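Local atomic coordinates of Slr1438 protein (Synechocystis sp., PDB entry 3K25), a protein that is of unknown function but probably binds carbohydrate and may act as a sugar isomerase, as aldose 1-epimerases do. Residues Q107-N119 and A129-H141. Residues are numbered along the deposited sequence; the frame is centred on the assembly and turned at random.
Sequences QDNARLDLRLSHN and AFELVFSYQLQGH
Leu114 and Tyr136 meet on the buried face of two neighbouring antiparallel strands, 110-117 and 130-139, in a large antiparallel sheet of this galactose mutarotase-like beta fold. The tyrosine CG stands anti to its carbonyl carbon (chi1 -52°), which brings the end of the ring nearer to strand 110-117; Leu114 CD1 comes within 3.5 Å of Tyr136 CE1, the two side chains crossing at about a right angle. Leucine's branched end suits this position because it can pack against a flat ring. Farther along, Leu116 CG lies in the plane of the Phe130 ring at its edge, 3.9 Å from CE1, while His118 CB covers a face of that same ring in a CH-pi contact. Leu16 of strand 14-18 touches both Ala110 and Leu138, so the small alanine and the leucine beside it face a second sheet.

Paired backbone bonds tie Ala110 to Leu138, Leu112 to Tyr136, Leu114 to Phe134 and Leu116 to Leu132, setting their side chains on the apolar face; the residues between them, polar except for Val133, point to the other. There Arg115 directs both NE and NH2 at one oxygen of Glu131, with NH2 2.6 Å from OE2, and the carboxylate plane is turned 72° from the guanidinium. Arg115 NH1 also forms a salt bridge with Glu100 on strand 100-105.

Arg111, extended from CG to NE, grips Asp113 side-on, one nitrogen to each oxygen. Replacing Arg111 with an alanine would probably leave the Asp113 carboxylate without its charged mate and freer to turn. Short and hydroxylated, Ser135 fits beneath this pair: its OG donates to Asp113 OD1 at 2.9 Å, from the opposite face of the carboxylate to Arg111 NE, and accepts from Gln137 NE2 at 3.2 Å.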
ATOM      1  N   GLN A 107      -4.736  22.407   9.592  1.00 59.26           N
ATOM      2  CA  GLN A 107      -5.996  23.079   9.892  1.00 66.68           C
ATOM      3  C   GLN A 107      -7.210  22.146   9.935  1.00 66.71           C
ATOM      4  O   GLN A 107      -7.910  22.086  10.944  1.00 69.90           O
ATOM      5  CB  GLN A 107      -6.254  24.205   8.888  1.00 70.80           C
ATOM      6  CG  GLN A 107      -6.775  23.737   7.540  1.00 81.03           C
ATOM      7  CD  GLN A 107      -6.990  24.881   6.570  1.00 85.75           C
ATOM      8  OE1 GLN A 107      -6.036  25.551   6.167  1.00 87.06           O
ATOM      9  NE2 GLN A 107      -8.246  25.114   6.191  1.00 88.18           N
ATOM     10  N   ASP A 108      -7.463  21.420   8.850  1.00 57.32           N
ATOM     11  CA  ASP A 108      -8.611  20.522   8.807  1.00 56.46           C
ATOM     12  C   ASP A 108      -8.226  19.108   9.192  1.00 51.68           C
ATOM     13  O   ASP A 108      -9.083  18.238   9.336  1.00 51.68           O
ATOM     14  CB  ASP A 108      -9.243  20.533   7.414  1.00 58.07           C
ATOM     15  CG  ASP A 108      -9.747  21.914   7.014  1.00 63.77           C
ATOM     16  OD1 ASP A 108     -10.464  22.549   7.819  1.00 68.71           O
ATOM     17  OD2 ASP A 108      -9.431  22.364   5.890  1.00 61.53           O
ATOM     18  N   ASN A 109      -6.927  18.897   9.371  1.00 49.97           N
ATOM     19  CA  ASN A 109      -6.381  17.598   9.745  1.00 43.76           C
ATOM     20  C   ASN A 109      -4.859  17.686   9.773  1.00 38.51           C
ATOM     21  O   ASN A 109      -4.291  18.756   9.541  1.00 40.56           O
ATOM     22  CB  ASN A 109      -6.803  16.526   8.732  1.00 40.83           C
ATOM     23  CG  ASN A 109      -6.534  16.937   7.285  1.00 37.18           C
ATOM     24  OD1 ASN A 109      -5.426  17.344   6.929  1.00 34.01           O
ATOM     25  ND2 ASN A 109      -7.551  16.821   6.445  1.00 37.14           N
ATOM     26  N   ALA A 110      -4.207  16.569  10.083  1.00 40.37           N
ATOM     27  CA  ALA A 110      -2.747  16.507  10.090  1.00 33.41           C
ATOM     28  C   ALA A 110      -2.448  16.106   8.655  1.00 26.47           C
ATOM     29  O   ALA A 110      -2.812  15.014   8.227  1.00 23.58           O
ATOM     30  CB  ALA A 110      -2.248  15.432  11.061  1.00 32.19           C
ATOM     31  N   ARG A 111      -1.805  16.980   7.898  1.00 38.42           N
ATOM     32  CA  ARG A 111      -1.535  16.659   6.507  1.00 34.09           C
ATOM     33  C   ARG A 111      -0.092  16.816   6.055  1.00 31.64           C
ATOM     34  O   ARG A 111       0.490  17.902   6.145  1.00 31.91           O
ATOM     35  CB  ARG A 111      -2.450  17.499   5.618  1.00 35.86           C
ATOM     36  CG  ARG A 111      -2.077  17.492   4.168  1.00 32.92           C
ATOM     37  CD  ARG A 111      -3.133  18.187   3.358  1.00 34.48           C
ATOM     38  NE  ARG A 111      -2.690  18.434   1.989  1.00 35.46           N
ATOM     39  CZ  ARG A 111      -3.505  18.804   1.012  1.00 36.07           C
ATOM     40  NH1 ARG A 111      -4.801  18.959   1.256  1.00 38.73           N
ATOM     41  NH2 ARG A 111      -3.023  19.035  -0.201  1.00 34.10           N
ATOM     42  N   LEU A 112       0.471  15.723   5.555  1.00 31.69           N
ATOM     43  CA  LEU A 112       1.846  15.725   5.069  1.00 29.02           C
ATOM     44  C   LEU A 112       1.858  15.412   3.566  1.00 27.00           C
ATOM     45  O   LEU A 112       1.268  14.425   3.126  1.00 26.04           O
ATOM     46  CB  LEU A 112       2.676  14.690   5.838  1.00 25.40           C
ATOM     47  CG  LEU A 112       4.179  14.952   5.994  1.00 23.27           C
ATOM     48  CD1 LEU A 112       4.781  15.346   4.672  1.00 23.70           C
ATOM     49  CD2 LEU A 112       4.390  16.069   6.979  1.00 28.60           C
ATOM     50  N   ASP A 113       2.528  16.260   2.789  1.00 26.51           N
ATOM     51  CA  ASP A 113       2.609  16.082   1.342  1.00 26.97           C
ATOM     52  C   ASP A 113       4.000  15.661   0.852  1.00 26.13           C
ATOM     53  O   ASP A 113       4.978  16.385   1.012  1.00 28.46           O
ATOM     54  CB  ASP A 113       2.158  17.367   0.651  1.00 27.81           C
ATOM     55  CG  ASP A 113       0.663  17.558   0.730  1.00 30.04           C
ATOM     56  OD1 ASP A 113       0.020  16.831   1.516  1.00 32.26           O
ATOM     57  OD2 ASP A 113       0.130  18.427   0.015  1.00 30.68           O
ATOM     58  N   LEU A 114       4.063  14.481   0.239  1.00 29.61           N
ATOM     59  CA  LEU A 114       5.316  13.917  -0.247  1.00 27.08           C
ATOM     60  C   LEU A 114       5.404  13.809  -1.759  1.00 28.20           C
ATOM     61  O   LEU A 114       4.395  13.655  -2.452  1.00 27.96           O
ATOM     62  CB  LEU A 114       5.517  12.530   0.350  1.00 24.89           C
ATOM     63  CG  LEU A 114       5.386  12.440   1.866  1.00 25.96           C
ATOM     64  CD1 LEU A 114       5.673  11.012   2.303  1.00 26.54           C
ATOM     65  CD2 LEU A 114       6.364  13.409   2.524  1.00 25.94           C
ATOM     66  N   ARG A 115       6.632  13.847  -2.262  1.00 32.08           N
ATOM     67  CA  ARG A 115       6.858  13.772  -3.695  1.00 30.40           C
ATOM     68  C   ARG A 115       7.919  12.767  -4.112  1.00 28.54           C
ATOM     69  O   ARG A 115       9.006  12.677  -3.512  1.00 29.45           O
ATOM     70  CB  ARG A 115       7.243  15.152  -4.224  1.00 33.75           C
ATOM     71  CG  ARG A 115       7.890  15.156  -5.600  1.00 32.43           C
ATOM     72  CD  ARG A 115       8.228  16.588  -6.004  1.00 36.65           C
ATOM     73  NE  ARG A 115       8.758  16.674  -7.360  1.00 38.75           N
ATOM     74  CZ  ARG A 115      10.045  16.589  -7.670  1.00 38.61           C
ATOM     75  NH1 ARG A 115      10.956  16.423  -6.716  1.00 32.09           N
ATOM     76  NH2 ARG A 115      10.417  16.667  -8.939  1.00 41.24           N
ATOM     77  N   LEU A 116       7.582  12.015  -5.153  1.00 25.95           N
ATOM     78  CA  LEU A 116       8.486  11.037  -5.732  1.00 23.88           C
ATOM     79  C   LEU A 116       8.587  11.318  -7.219  1.00 25.56           C
ATOM     80  O   LEU A 116       7.604  11.219  -7.962  1.00 25.98           O
ATOM     81  CB  LEU A 116       7.986   9.617  -5.517  1.00 19.70           C
ATOM     82  CG  LEU A 116       8.903   8.584  -6.183  1.00 18.70           C
ATOM     83  CD1 LEU A 116      10.370   8.891  -5.866  1.00 17.42           C
ATOM     84  CD2 LEU A 116       8.503   7.189  -5.702  1.00 15.70           C
ATOM     85  N   SER A 117       9.790  11.677  -7.642  1.00 31.15           N
ATOM     86  CA  SER A 117      10.054  12.001  -9.028  1.00 34.67           C
ATOM     87  C   SER A 117      10.925  10.968  -9.701  1.00 34.97           C
ATOM     88  O   SER A 117      11.784  10.332  -9.077  1.00 33.02           O
ATOM     89  CB  SER A 117      10.756  13.360  -9.128  1.00 35.21           C
ATOM     90  OG  SER A 117      11.196  13.609 -10.454  1.00 37.19           O
ATOM     91  N   HIS A 118      10.705  10.821 -10.995  1.00 24.15           N
ATOM     92  CA  HIS A 118      11.500   9.905 -11.783  1.00 24.89           C
ATOM     93  C   HIS A 118      12.956  10.411 -11.775  1.00 26.43           C
ATOM     94  O   HIS A 118      13.230  11.550 -11.383  1.00 26.47           O
ATOM     95  CB  HIS A 118      10.956   9.886 -13.215  1.00 27.27           C
ATOM     96  CG  HIS A 118      11.027  11.215 -13.905  1.00 31.61           C
ATOM     97  ND1 HIS A 118      12.173  11.676 -14.518  1.00 34.03           N
ATOM     98  CD2 HIS A 118      10.103  12.195 -14.048  1.00 31.80           C
ATOM     99  CE1 HIS A 118      11.951  12.882 -15.008  1.00 36.46           C
ATOM    100  NE2 HIS A 118      10.703  13.219 -14.738  1.00 35.94           N
ATOM    101  N   ASN A 119      13.882   9.539 -12.177  1.00 29.49           N
ATOM    102  CA  ASN A 119      15.295   9.886 -12.291  1.00 30.82           C
ATOM    103  C   ASN A 119      15.999   8.917 -13.259  1.00 31.88           C
ATOM    104  O   ASN A 119      15.371   7.999 -13.786  1.00 33.75           O
ATOM    105  CB  ASN A 119      15.985   9.912 -10.912  1.00 28.80           C
ATOM    106  CG  ASN A 119      16.151   8.536 -10.291  1.00 27.89           C
ATOM    107  OD1 ASN A 119      16.174   7.513 -10.975  1.00 29.44           O
ATOM    108  ND2 ASN A 119      16.305   8.515  -8.976  1.00 22.60           N
ATOM    109  N   ALA A 129       8.650   9.739 -17.719  1.00 29.53           N
ATOM    110  CA  ALA A 129       8.931  10.863 -16.830  1.00 28.50           C
ATOM    111  C   ALA A 129       7.807  11.094 -15.823  1.00 25.72           C
ATOM    112  O   ALA A 129       7.118  12.126 -15.864  1.00 26.77           O
ATOM    113  CB  ALA A 129       9.150  12.126 -17.663  1.00 31.43           C
ATOM    114  N   PHE A 130       7.645  10.152 -14.902  1.00 31.17           N
ATOM    115  CA  PHE A 130       6.586  10.242 -13.902  1.00 29.48           C
ATOM    116  C   PHE A 130       6.888  11.172 -12.733  1.00 29.81           C
ATOM    117  O   PHE A 130       8.043  11.443 -12.401  1.00 30.68           O
ATOM    118  CB  PHE A 130       6.271   8.843 -13.344  1.00 23.86           C
ATOM    119  CG  PHE A 130       7.233   8.381 -12.281  1.00 20.09           C
ATOM    120  CD1 PHE A 130       7.061   8.776 -10.952  1.00 17.68           C
ATOM    121  CD2 PHE A 130       8.339   7.610 -12.617  1.00 18.78           C
ATOM    122  CE1 PHE A 130       7.985   8.417  -9.970  1.00 12.69           C
ATOM    123  CE2 PHE A 130       9.274   7.236 -11.654  1.00 14.32           C
ATOM    124  CZ  PHE A 130       9.102   7.641 -10.320  1.00 12.42           C
ATOM    125  N   GLU A 131       5.823  11.649 -12.106  1.00 26.06           N
ATOM    126  CA  GLU A 131       5.936  12.483 -10.918  1.00 28.41           C
ATOM    127  C   GLU A 131       4.719  12.203 -10.042  1.00 27.96           C
ATOM    128  O   GLU A 131       3.577  12.374 -10.467  1.00 30.25           O
ATOM    129  CB  GLU A 131       6.016  13.980 -11.247  1.00 31.57           C
ATOM    130  CG  GLU A 131       6.419  14.785 -10.005  1.00 35.37           C
ATOM    131  CD  GLU A 131       6.871  16.206 -10.302  1.00 41.69           C
ATOM    132  OE1 GLU A 131       6.010  17.029 -10.656  1.00 41.29           O
ATOM    133  OE2 GLU A 131       8.088  16.495 -10.179  1.00 43.44           O
ATOM    134  N   LEU A 132       4.976  11.759  -8.819  1.00 28.32           N
ATOM    135  CA  LEU A 132       3.911  11.442  -7.886  1.00 28.41           C
ATOM    136  C   LEU A 132       3.934  12.355  -6.678  1.00 28.08           C
ATOM    137  O   LEU A 132       4.995  12.598  -6.107  1.00 30.44           O
ATOM    138  CB  LEU A 132       4.060   9.998  -7.391  1.00 27.37           C
ATOM    139  CG  LEU A 132       3.584   8.789  -8.194  1.00 27.93           C
ATOM    140  CD1 LEU A 132       3.841   8.964  -9.675  1.00 27.66           C
ATOM    141  CD2 LEU A 132       4.307   7.556  -7.646  1.00 31.27           C
ATOM    142  N   VAL A 133       2.769  12.870  -6.303  1.00 30.37           N
ATOM    143  CA  VAL A 133       2.651  13.691  -5.106  1.00 28.97           C
ATOM    144  C   VAL A 133       1.501  13.062  -4.333  1.00 26.76           C
ATOM    145  O   VAL A 133       0.360  13.041  -4.799  1.00 24.76           O
ATOM    146  CB  VAL A 133       2.319  15.184  -5.398  1.00 33.51           C
ATOM    147  CG1 VAL A 133       3.493  15.875  -6.089  1.00 31.55           C
ATOM    148  CG2 VAL A 133       1.083  15.279  -6.244  1.00 34.76           C
ATOM    149  N   PHE A 134       1.812  12.510  -3.167  1.00 25.98           N
ATOM    150  CA  PHE A 134       0.796  11.876  -2.342  1.00 26.38           C
ATOM    151  C   PHE A 134       0.560  12.759  -1.142  1.00 29.63           C
ATOM    152  O   PHE A 134       1.492  13.370  -0.606  1.00 29.45           O
ATOM    153  CB  PHE A 134       1.249  10.485  -1.859  1.00 23.18           C
ATOM    154  CG  PHE A 134       1.246   9.415  -2.933  1.00 20.80           C
ATOM    155  CD1 PHE A 134       1.163   9.750  -4.292  1.00 19.44           C
ATOM    156  CD2 PHE A 134       1.378   8.070  -2.583  1.00 18.91           C
ATOM    157  CE1 PHE A 134       1.217   8.759  -5.276  1.00 17.52           C
ATOM    158  CE2 PHE A 134       1.432   7.071  -3.561  1.00 19.81           C
ATOM    159  CZ  PHE A 134       1.353   7.411  -4.907  1.00 16.92           C
ATOM    160  N   SER A 135      -0.696  12.827  -0.727  1.00 24.07           N
ATOM    161  CA  SER A 135      -1.071  13.629   0.419  1.00 24.45           C
ATOM    162  C   SER A 135      -1.622  12.681   1.473  1.00 25.32           C
ATOM    163  O   SER A 135      -2.567  11.931   1.219  1.00 26.88           O
ATOM    164  CB  SER A 135      -2.136  14.657   0.013  1.00 25.02           C
ATOM    165  OG  SER A 135      -2.534  15.461   1.112  1.00 23.97           O
ATOM    166  N   TYR A 136      -1.009  12.694   2.648  1.00 37.20           N
ATOM    167  CA  TYR A 136      -1.469  11.848   3.734  1.00 37.17           C
ATOM    168  C   TYR A 136      -2.166  12.769   4.723  1.00 42.51           C
ATOM    169  O   TYR A 136      -1.561  13.696   5.254  1.00 44.63           O
ATOM    170  CB  TYR A 136      -0.297  11.141   4.402  1.00 33.95           C
ATOM    171  CG  TYR A 136       0.608  10.391   3.452  1.00 31.37           C
ATOM    172  CD1 TYR A 136       1.412  11.074   2.548  1.00 31.42           C
ATOM    173  CD2 TYR A 136       0.704   8.999   3.498  1.00 28.72           C
ATOM    174  CE1 TYR A 136       2.292  10.405   1.722  1.00 28.92           C
ATOM    175  CE2 TYR A 136       1.588   8.315   2.670  1.00 26.52           C
ATOM    176  CZ  TYR A 136       2.383   9.030   1.789  1.00 27.60           C
ATOM    177  OH  TYR A 136       3.320   8.384   1.012  1.00 30.86           O
ATOM    178  N   GLN A 137      -3.448  12.511   4.947  1.00 24.51           N
ATOM    179  CA  GLN A 137      -4.271  13.313   5.846  1.00 27.24           C
ATOM    180  C   GLN A 137      -4.802  12.446   6.968  1.00 30.07           C
ATOM    181  O   GLN A 137      -5.431  11.423   6.726  1.00 31.30           O
ATOM    182  CB  GLN A 137      -5.415  13.935   5.054  1.00 28.33           C
ATOM    183  CG  GLN A 137      -4.895  14.610   3.807  1.00 27.41           C
ATOM    184  CD  GLN A 137      -5.976  14.986   2.836  1.00 27.03           C
ATOM    185  OE1 GLN A 137      -7.124  14.571   2.969  1.00 30.08           O
ATOM    186  NE2 GLN A 137      -5.611  15.768   1.833  1.00 31.07           N
ATOM    187  N   LEU A 138      -4.521  12.869   8.197  1.00 25.68           N
ATOM    188  CA  LEU A 138      -4.946  12.152   9.391  1.00 27.23           C
ATOM    189  C   LEU A 138      -5.954  12.958  10.199  1.00 33.04           C
ATOM    190  O   LEU A 138      -5.659  14.074  10.611  1.00 32.54           O
ATOM    191  CB  LEU A 138      -3.745  11.859  10.280  1.00 23.75           C
ATOM    192  CG  LEU A 138      -4.120  11.065  11.533  1.00 26.20           C
ATOM    193  CD1 LEU A 138      -4.111   9.584  11.166  1.00 24.97           C
ATOM    194  CD2 LEU A 138      -3.130  11.334  12.677  1.00 25.22           C
ATOM    195  N   GLN A 139      -7.143  12.394  10.399  1.00 32.93           N
ATOM    196  CA  GLN A 139      -8.179  13.036  11.200  1.00 40.88           C
ATOM    197  C   GLN A 139      -9.021  11.989  11.902  1.00 46.28           C
ATOM    198  O   GLN A 139      -9.230  10.890  11.385  1.00 45.11           O
ATOM    199  CB  GLN A 139      -9.135  13.896  10.372  1.00 43.30           C
ATOM    200  CG  GLN A 139     -10.496  14.020  11.095  1.00 54.38           C
ATOM    201  CD  GLN A 139     -11.583  14.715  10.299  1.00 59.81           C
ATOM    202  OE1 GLN A 139     -11.768  14.455   9.104  1.00 63.95           O
ATOM    203  NE2 GLN A 139     -12.334  15.591  10.970  1.00 59.02           N
ATOM    204  N   GLY A 140      -9.516  12.358  13.079  1.00 42.97           N
ATOM    205  CA  GLY A 140     -10.359  11.474  13.849  1.00 49.05           C
ATOM    206  C   GLY A 140      -9.876  10.044  13.860  1.00 49.56           C
ATOM    207  O   GLY A 140      -8.806   9.757  14.381  1.00 49.22           O
ATOM    208  N   HIS A 141     -10.658   9.142  13.279  1.00 61.49           N
ATOM    209  CA  HIS A 141     -10.282   7.739  13.268  1.00 61.35           C
ATOM    210  C   HIS A 141      -9.980   7.208  11.878  1.00 54.78           C
ATOM    211  O   HIS A 141     -10.182   6.024  11.597  1.00 54.54           O
ATOM    212  CB  HIS A 141     -11.390   6.907  13.916  1.00 70.70           C
ATOM    213  CG  HIS A 141     -11.513   7.112  15.395  1.00 81.43           C
ATOM    214  ND1 HIS A 141     -10.576   6.645  16.293  1.00 88.00           N
ATOM    215  CD2 HIS A 141     -12.453   7.751  16.133  1.00 85.57           C
ATOM    216  CE1 HIS A 141     -10.935   6.984  17.518  1.00 91.82           C
ATOM    217  NE2 HIS A 141     -12.070   7.656  17.449  1.00 91.97           N
TER